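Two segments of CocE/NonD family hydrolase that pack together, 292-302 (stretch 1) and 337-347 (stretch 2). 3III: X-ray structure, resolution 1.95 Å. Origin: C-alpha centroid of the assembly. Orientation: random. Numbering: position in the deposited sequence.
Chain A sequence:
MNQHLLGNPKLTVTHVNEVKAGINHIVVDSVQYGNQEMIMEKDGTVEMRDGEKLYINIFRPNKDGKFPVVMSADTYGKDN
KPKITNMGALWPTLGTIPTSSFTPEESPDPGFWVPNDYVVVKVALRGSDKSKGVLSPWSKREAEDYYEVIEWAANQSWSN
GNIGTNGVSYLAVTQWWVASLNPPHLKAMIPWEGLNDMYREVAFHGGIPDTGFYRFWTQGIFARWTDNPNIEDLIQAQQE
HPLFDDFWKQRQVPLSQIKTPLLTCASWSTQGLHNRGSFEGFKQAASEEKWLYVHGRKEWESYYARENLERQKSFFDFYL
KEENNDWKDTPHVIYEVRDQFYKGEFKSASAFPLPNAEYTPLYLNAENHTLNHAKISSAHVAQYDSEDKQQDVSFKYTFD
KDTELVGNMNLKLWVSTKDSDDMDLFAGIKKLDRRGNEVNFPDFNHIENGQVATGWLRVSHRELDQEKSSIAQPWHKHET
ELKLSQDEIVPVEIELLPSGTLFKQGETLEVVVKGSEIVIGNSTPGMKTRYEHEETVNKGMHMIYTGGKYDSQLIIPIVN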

ATOM      1  N   LEU A 292      -8.558   4.141  10.829  1.00  7.44           N
ATOM      2  CA  LEU A 292      -8.142   4.108   9.443  1.00  8.51           C
ATOM      3  C   LEU A 292      -8.368   5.479   8.804  1.00  8.96           C
ATOM      4  O   LEU A 292      -9.440   6.110   8.980  1.00  8.01           O
ATOM      5  CB  LEU A 292      -8.973   3.034   8.696  1.00  8.97           C
ATOM      6  CG  LEU A 292      -8.879   2.957   7.182  1.00  9.59           C
ATOM      7  CD1 LEU A 292      -7.476   2.544   6.804  1.00  6.53           C
ATOM      8  CD2 LEU A 292      -9.961   1.943   6.601  1.00 11.31           C
ATOM      9  N   TYR A 293      -7.381   5.941   8.054  1.00  9.37           N
ATOM     10  CA  TYR A 293      -7.518   7.176   7.279  1.00  8.54           C
ATOM     11  C   TYR A 293      -7.258   6.829   5.807  1.00  8.59           C
ATOM     12  O   TYR A 293      -6.212   6.255   5.500  1.00  8.86           O
ATOM     13  CB  TYR A 293      -6.482   8.167   7.763  1.00  8.62           C
ATOM     14  CG  TYR A 293      -6.353   9.431   6.955  1.00  9.28           C
ATOM     15  CD1 TYR A 293      -7.347  10.369   6.956  1.00 12.30           C
ATOM     16  CD2 TYR A 293      -5.232   9.654   6.164  1.00 11.17           C
ATOM     17  CE1 TYR A 293      -7.258  11.517   6.158  1.00 17.40           C
ATOM     18  CE2 TYR A 293      -5.103  10.808   5.408  1.00 12.93           C
ATOM     19  CZ  TYR A 293      -6.099  11.728   5.405  1.00 12.96           C
ATOM     20  OH  TYR A 293      -5.983  12.822   4.604  1.00 20.10           O
ATOM     21  N   VAL A 294      -8.196   7.164   4.924  1.00  8.97           N
ATOM     22  CA  VAL A 294      -8.084   6.894   3.480  1.00  8.06           C
ATOM     23  C   VAL A 294      -8.157   8.170   2.673  1.00  8.37           C
ATOM     24  O   VAL A 294      -9.128   8.918   2.758  1.00  9.02           O
ATOM     25  CB  VAL A 294      -9.116   5.904   2.959  1.00  9.44           C
ATOM     26  CG1 VAL A 294      -8.729   5.370   1.558  1.00  9.53           C
ATOM     27  CG2 VAL A 294      -9.334   4.688   3.943  1.00  7.64           C
ATOM     28  N   HIS A 295      -7.196   8.342   1.776  1.00  9.19           N
ATOM     29  CA  HIS A 295      -7.223   9.466   0.837  1.00  8.48           C
ATOM     30  C   HIS A 295      -6.976   9.008  -0.587  1.00 10.00           C
ATOM     31  O   HIS A 295      -6.437   7.901  -0.811  1.00 10.68           O
ATOM     32  CB  HIS A 295      -6.183  10.497   1.251  1.00  8.42           C
ATOM     33  CG  HIS A 295      -4.771  10.035   1.110  1.00  7.77           C
ATOM     34  ND1 HIS A 295      -4.129  10.027  -0.113  1.00  9.20           N
ATOM     35  CD2 HIS A 295      -3.883   9.562   2.006  1.00  9.32           C
ATOM     36  CE1 HIS A 295      -2.898   9.570   0.052  1.00 11.08           C
ATOM     37  NE2 HIS A 295      -2.728   9.262   1.325  1.00  8.81           N
ATOM     38  N   GLY A 296      -7.350   9.872  -1.534  1.00  9.08           N
ATOM     39  CA  GLY A 296      -7.126   9.651  -2.956  1.00  9.09           C
ATOM     40  C   GLY A 296      -6.085  10.625  -3.554  1.00  9.32           C
ATOM     41  O   GLY A 296      -6.188  11.034  -4.716  1.00  8.81           O
ATOM     42  N   ARG A 297      -5.048  10.890  -2.785  1.00  8.89           N
ATOM     43  CA  ARG A 297      -3.966  11.813  -3.143  1.00  8.72           C
ATOM     44  C   ARG A 297      -2.629  11.051  -3.211  1.00  9.21           C
ATOM     45  O   ARG A 297      -2.612   9.824  -3.307  1.00  7.79           O
ATOM     46  CB  ARG A 297      -3.921  12.930  -2.094  1.00  8.95           C
ATOM     47  CG  ARG A 297      -5.334  13.567  -1.731  1.00  8.49           C
ATOM     48  CD  ARG A 297      -5.904  14.219  -2.921  1.00  9.42           C
ATOM     49  NE  ARG A 297      -7.304  14.615  -2.705  1.00  7.95           N
ATOM     50  CZ  ARG A 297      -7.736  15.820  -2.362  1.00 12.10           C
ATOM     51  NH1 ARG A 297      -6.887  16.810  -2.111  1.00 13.54           N
ATOM     52  NH2 ARG A 297      -9.059  16.002  -2.215  1.00 15.24           N
ATOM     53  N   LYS A 298      -1.508  11.778  -3.202  1.00  8.55           N
ATOM     54  CA  LYS A 298      -0.206  11.171  -3.398  1.00  9.54           C
ATOM     55  C   LYS A 298       0.400  10.660  -2.059  1.00  8.95           C
ATOM     56  O   LYS A 298       0.123  11.197  -0.987  1.00  9.42           O
ATOM     57  CB  LYS A 298       0.712  12.190  -4.120  1.00 10.28           C
ATOM     58  CG  LYS A 298       0.417  12.413  -5.571  1.00  9.70           C
ATOM     59  CD  LYS A 298       1.018  13.742  -6.102  1.00  8.20           C
ATOM     60  CE  LYS A 298       0.584  14.087  -7.498  1.00  9.01           C
ATOM     61  NZ  LYS A 298       0.918  13.120  -8.611  1.00  6.26           N
ATOM     62  N   GLU A 299       1.241   9.650  -2.146  1.00  9.52           N
ATOM     63  CA  GLU A 299       1.678   8.832  -0.993  1.00 10.01           C
ATOM     64  C   GLU A 299       2.535   9.543   0.044  1.00  9.70           C
ATOM     65  O   GLU A 299       2.069   9.780   1.182  1.00 10.11           O
ATOM     66  CB  GLU A 299       2.373   7.566  -1.514  1.00  9.57           C
ATOM     67  CG  GLU A 299       3.004   6.596  -0.512  1.00 11.08           C
ATOM     68  CD  GLU A 299       3.727   5.454  -1.211  1.00 11.94           C
ATOM     69  OE1 GLU A 299       3.562   5.334  -2.447  1.00 15.87           O
ATOM     70  OE2 GLU A 299       4.484   4.677  -0.597  1.00 14.01           O
ATOM     71  N   TRP A 300       3.768   9.867  -0.327  1.00 10.16           N
ATOM     72  CA  TRP A 300       4.693  10.545   0.591  1.00 10.24           C
ATOM     73  C   TRP A 300       4.224  11.986   0.828  1.00 10.28           C
ATOM     74  O   TRP A 300       4.378  12.521   1.928  1.00 11.31           O
ATOM     75  CB  TRP A 300       6.143  10.522   0.083  1.00 11.04           C
ATOM     76  CG  TRP A 300       6.723   9.138   0.025  1.00 12.72           C
ATOM     77  CD1 TRP A 300       7.223   8.403   1.075  1.00 13.56           C
ATOM     78  CD2 TRP A 300       6.829   8.302  -1.127  1.00 14.71           C
ATOM     79  NE1 TRP A 300       7.635   7.171   0.637  1.00 12.60           N
ATOM     80  CE2 TRP A 300       7.382   7.070  -0.702  1.00 12.77           C
ATOM     81  CE3 TRP A 300       6.494   8.472  -2.480  1.00 16.64           C
ATOM     82  CZ2 TRP A 300       7.660   6.031  -1.576  1.00 13.54           C
ATOM     83  CZ3 TRP A 300       6.739   7.444  -3.355  1.00 16.14           C
ATOM     84  CH2 TRP A 300       7.302   6.213  -2.899  1.00 15.52           C
ATOM     85  N   GLU A 301       3.646  12.628  -0.181  1.00  8.73           N
ATOM     86  CA  GLU A 301       3.078  13.962   0.017  1.00 10.01           C
ATOM     87  C   GLU A 301       2.053  14.009   1.183  1.00  9.95           C
ATOM     88  O   GLU A 301       2.109  14.882   2.064  1.00  8.70           O
ATOM     89  CB  GLU A 301       2.484  14.467  -1.285  1.00  9.14           C
ATOM     90  CG  GLU A 301       1.663  15.802  -1.127  1.00 12.33           C
ATOM     91  CD  GLU A 301       0.980  16.141  -2.426  1.00 10.12           C
ATOM     92  OE1 GLU A 301       1.719  16.527  -3.407  1.00 14.86           O
ATOM     93  OE2 GLU A 301      -0.257  16.028  -2.477  1.00 12.30           O
ATOM     94  N   SER A 302       1.157  13.029   1.239  1.00  9.35           N
ATOM     95  CA  SER A 302       0.152  13.026   2.240  1.00 10.14           C
ATOM     96  C   SER A 302       0.749  12.684   3.644  1.00 10.16           C
ATOM     97  O   SER A 302       0.290  13.245   4.643  1.00 11.35           O
ATOM     98  CB  SER A 302      -0.990  12.076   1.917  1.00 11.15           C
ATOM     99  OG  SER A 302      -1.668  12.366   0.691  1.00 13.50           O
ATOM    100  N   VAL A 337     -14.150  10.671  -0.566  1.00  8.67           N
ATOM    101  CA  VAL A 337     -14.968  10.328  -1.722  1.00  7.47           C
ATOM    102  C   VAL A 337     -14.444  11.167  -2.907  1.00  6.58           C
ATOM    103  O   VAL A 337     -14.629  12.383  -2.963  1.00  5.99           O
ATOM    104  CB  VAL A 337     -16.427  10.636  -1.485  1.00  7.45           C
ATOM    105  CG1 VAL A 337     -17.270  10.171  -2.720  1.00  7.26           C
ATOM    106  CG2 VAL A 337     -16.927   9.858  -0.224  1.00  8.61           C
ATOM    107  N   ARG A 338     -13.746  10.535  -3.842  1.00  6.46           N
ATOM    108  CA  ARG A 338     -13.067  11.280  -4.910  1.00  6.91           C
ATOM    109  C   ARG A 338     -14.135  11.708  -5.926  1.00  7.78           C
ATOM    110  O   ARG A 338     -14.947  10.901  -6.310  1.00  6.69           O
ATOM    111  CB  ARG A 338     -12.065  10.402  -5.628  1.00  6.86           C
ATOM    112  CG  ARG A 338     -10.962   9.899  -4.758  1.00  6.65           C
ATOM    113  CD  ARG A 338     -10.062   8.901  -5.471  1.00  7.19           C
ATOM    114  NE  ARG A 338     -10.865   7.770  -5.911  1.00  7.70           N
ATOM    115  CZ  ARG A 338     -10.426   6.770  -6.677  1.00 10.52           C
ATOM    116  NH1 ARG A 338      -9.141   6.676  -7.049  1.00  8.76           N
ATOM    117  NH2 ARG A 338     -11.279   5.805  -7.023  1.00  9.46           N
ATOM    118  N   ASP A 339     -14.075  12.939  -6.409  1.00  6.80           N
ATOM    119  CA  ASP A 339     -14.928  13.385  -7.508  1.00  7.66           C
ATOM    120  C   ASP A 339     -14.101  13.574  -8.818  1.00  8.15           C
ATOM    121  O   ASP A 339     -14.470  13.017  -9.881  1.00  7.16           O
ATOM    122  CB  ASP A 339     -15.585  14.709  -7.152  1.00  8.08           C
ATOM    123  CG  ASP A 339     -16.454  15.244  -8.315  1.00 11.45           C
ATOM    124  OD1 ASP A 339     -16.929  14.430  -9.152  1.00  9.76           O
ATOM    125  OD2 ASP A 339     -16.623  16.456  -8.385  1.00 12.53           O
ATOM    126  N   GLN A 340     -13.017  14.352  -8.719  1.00  7.52           N
ATOM    127  CA  GLN A 340     -12.035  14.531  -9.782  1.00  9.04           C
ATOM    128  C   GLN A 340     -10.623  14.447  -9.161  1.00  8.54           C
ATOM    129  O   GLN A 340     -10.474  14.261  -7.937  1.00  7.26           O
ATOM    130  CB  GLN A 340     -12.210  15.874 -10.528  1.00  9.99           C
ATOM    131  CG  GLN A 340     -13.528  16.109 -11.237  1.00 13.61           C
ATOM    132  CD  GLN A 340     -13.482  15.903 -12.781  1.00 21.62           C
ATOM    133  OE1 GLN A 340     -12.413  16.048 -13.456  1.00 23.64           O
ATOM    134  NE2 GLN A 340     -14.658  15.552 -13.361  1.00 21.62           N
ATOM    135  N   PHE A 341      -9.606  14.632  -9.998  1.00  7.94           N
ATOM    136  CA  PHE A 341      -8.192  14.579  -9.583  1.00  7.67           C
ATOM    137  C   PHE A 341      -8.016  15.660  -8.525  1.00  8.33           C
ATOM    138  O   PHE A 341      -8.236  16.874  -8.803  1.00  8.04           O
ATOM    139  CB  PHE A 341      -7.263  14.809 -10.813  1.00  7.79           C
ATOM    140  CG  PHE A 341      -5.812  14.912 -10.475  1.00  5.96           C
ATOM    141  CD1 PHE A 341      -5.014  13.801 -10.430  1.00  7.57           C
ATOM    142  CD2 PHE A 341      -5.262  16.136 -10.171  1.00  9.67           C
ATOM    143  CE1 PHE A 341      -3.662  13.887 -10.064  1.00  9.43           C
ATOM    144  CE2 PHE A 341      -3.918  16.250  -9.782  1.00  9.84           C
ATOM    145  CZ  PHE A 341      -3.105  15.118  -9.763  1.00  9.05           C
ATOM    146  N   TYR A 342      -7.580  15.258  -7.332  1.00  7.74           N
ATOM    147  CA  TYR A 342      -7.357  16.255  -6.224  1.00  8.35           C
ATOM    148  C   TYR A 342      -8.588  17.090  -5.893  1.00  7.92           C
ATOM    149  O   TYR A 342      -8.489  18.283  -5.478  1.00  9.85           O
ATOM    150  CB  TYR A 342      -6.134  17.116  -6.548  1.00  7.49           C
ATOM    151  CG  TYR A 342      -4.886  16.500  -5.932  1.00  7.50           C
ATOM    152  CD1 TYR A 342      -4.434  15.237  -6.332  1.00  5.52           C
ATOM    153  CD2 TYR A 342      -4.210  17.149  -4.876  1.00  8.57           C
ATOM    154  CE1 TYR A 342      -3.309  14.638  -5.753  1.00  7.04           C
ATOM    155  CE2 TYR A 342      -3.089  16.530  -4.265  1.00 10.08           C
ATOM    156  CZ  TYR A 342      -2.619  15.300  -4.767  1.00  7.98           C
ATOM    157  OH  TYR A 342      -1.501  14.680  -4.178  1.00  8.49           O
ATOM    158  N   LYS A 343      -9.748  16.472  -6.060  1.00  7.48           N
ATOM    159  CA  LYS A 343     -11.022  17.134  -5.697  1.00  8.57           C
ATOM    160  C   LYS A 343     -11.907  16.052  -5.108  1.00  7.90           C
ATOM    161  O   LYS A 343     -12.301  15.094  -5.790  1.00  7.88           O
ATOM    162  CB  LYS A 343     -11.705  17.758  -6.876  1.00  8.45           C
ATOM    163  CG  LYS A 343     -13.016  18.475  -6.517  1.00 10.65           C
ATOM    164  CD  LYS A 343     -13.852  18.754  -7.751  1.00 12.46           C
ATOM    165  CE  LYS A 343     -15.140  19.536  -7.427  1.00 12.58           C
ATOM    166  NZ  LYS A 343     -16.106  18.669  -6.697  1.00 14.04           N
ATOM    167  N   GLY A 344     -12.241  16.203  -3.845  1.00  8.48           N
ATOM    168  CA  GLY A 344     -13.155  15.249  -3.176  1.00  8.81           C
ATOM    169  C   GLY A 344     -13.586  15.730  -1.824  1.00 11.13           C
ATOM    170  O   GLY A 344     -13.207  16.834  -1.405  1.00 13.84           O
ATOM    171  N   GLU A 345     -14.368  14.919  -1.123  1.00 11.13           N
ATOM    172  CA  GLU A 345     -14.922  15.297   0.160  1.00 11.38           C
ATOM    173  C   GLU A 345     -14.546  14.193   1.146  1.00 10.86           C
ATOM    174  O   GLU A 345     -14.657  12.999   0.834  1.00  9.81           O
ATOM    175  CB  GLU A 345     -16.448  15.398  -0.017  1.00 12.18           C
ATOM    176  CG  GLU A 345     -17.206  15.502   1.254  1.00 17.16           C
ATOM    177  CD  GLU A 345     -18.754  15.621   1.089  1.00 20.50           C
ATOM    178  OE1 GLU A 345     -19.340  15.336   0.004  1.00 20.63           O
ATOM    179  OE2 GLU A 345     -19.356  15.974   2.108  1.00 21.13           O
ATOM    180  N   PHE A 346     -14.089  14.561   2.333  1.00  9.94           N
ATOM    181  CA  PHE A 346     -13.793  13.581   3.327  1.00  9.79           C
ATOM    182  C   PHE A 346     -15.022  13.344   4.215  1.00 10.09           C
ATOM    183  O   PHE A 346     -15.681  14.283   4.632  1.00  9.45           O
ATOM    184  CB  PHE A 346     -12.585  14.023   4.142  1.00 11.31           C
ATOM    185  CG  PHE A 346     -11.296  13.838   3.424  1.00 10.41           C
ATOM    186  CD1 PHE A 346     -10.536  12.726   3.654  1.00 10.95           C
ATOM    187  CD2 PHE A 346     -10.850  14.770   2.485  1.00 12.95           C
ATOM    188  CE1 PHE A 346      -9.334  12.523   3.014  1.00 11.39           C
ATOM    189  CE2 PHE A 346      -9.656  14.553   1.791  1.00 14.55           C
ATOM    190  CZ  PHE A 346      -8.881  13.411   2.064  1.00 13.07           C
ATOM    191  N   LYS A 347     -15.311  12.085   4.458  1.00  9.24           N
ATOM    192  CA  LYS A 347     -16.427  11.638   5.259  1.00 10.01           C
ATOM    193  C   LYS A 347     -15.904  10.678   6.349  1.00 10.04           C
ATOM    194  O   LYS A 347     -14.723  10.352   6.361  1.00 10.28           O
ATOM    195  CB  LYS A 347     -17.499  10.977   4.373  1.00 10.02           C
ATOM    196  CG  LYS A 347     -18.109  11.971   3.366  1.00 11.63           C
ATOM    197  CD  LYS A 347     -19.323  11.355   2.644  1.00 11.87           C
ATOM    198  CE  LYS A 347     -20.153  12.407   1.864  1.00 12.34           C
ATOM    199  NZ  LYS A 347     -21.350  11.753   1.163  1.00 11.67           N
TER
HETATM  200  O   HOH W   1      -7.745  12.676  -6.394  1.00  7.36           O
HETATM  201  O   HOH W   2      -6.765   8.168  -6.314  1.00 11.29           O

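The contact, which buries 541 Å² in all, is built around Y342 (133 Å² covered) and R297 (115 Å²). The side chain of Y342 leaves the backbone sideways and brings its hydroxyl into the start of the helix in stretch 1. Its chi1 of -92° lies between wells, and its backbone (phi/psi 56/32) occupies the left-handed region, as suits the third residue of the type II turn from Q340 to K343. The hydroxyl works twice: it accepts a hydrogen bond from K298 N (N to OH, 3.1 Å) and donates a short one to E301 OE2 (OH to OE2, 2.5 Å). E301's CA-to-CB bond points toward stretch 2, and its t, t conformation carries the carboxylate out to the hydroxyl.

Tyrosine also offers a ring face to R297, whose m, m start places CD 3.6 Å from the Y342 centroid, a CH-pi contact; CZ, 5.0 Å from it, makes an off-centre cation-pi interaction. Arginine suits because its guanidinium, beyond CD, lies against the backbone of Y342 and K343 and still finds hydrogen-bond partners.

Strands 292-295 and 343-347 run nearly antiparallel, their axes approaching to 8.9 Å. F346 (chi1 m) fills the gap with an apolar ring, its CE1 3.9 Å from Y293 CE1. At G296, an ideal CB would lie 2.5 Å from R338 CD, a clash glycine avoids. Water 1 links G296 O to Y342 N, 2.8 Å from each.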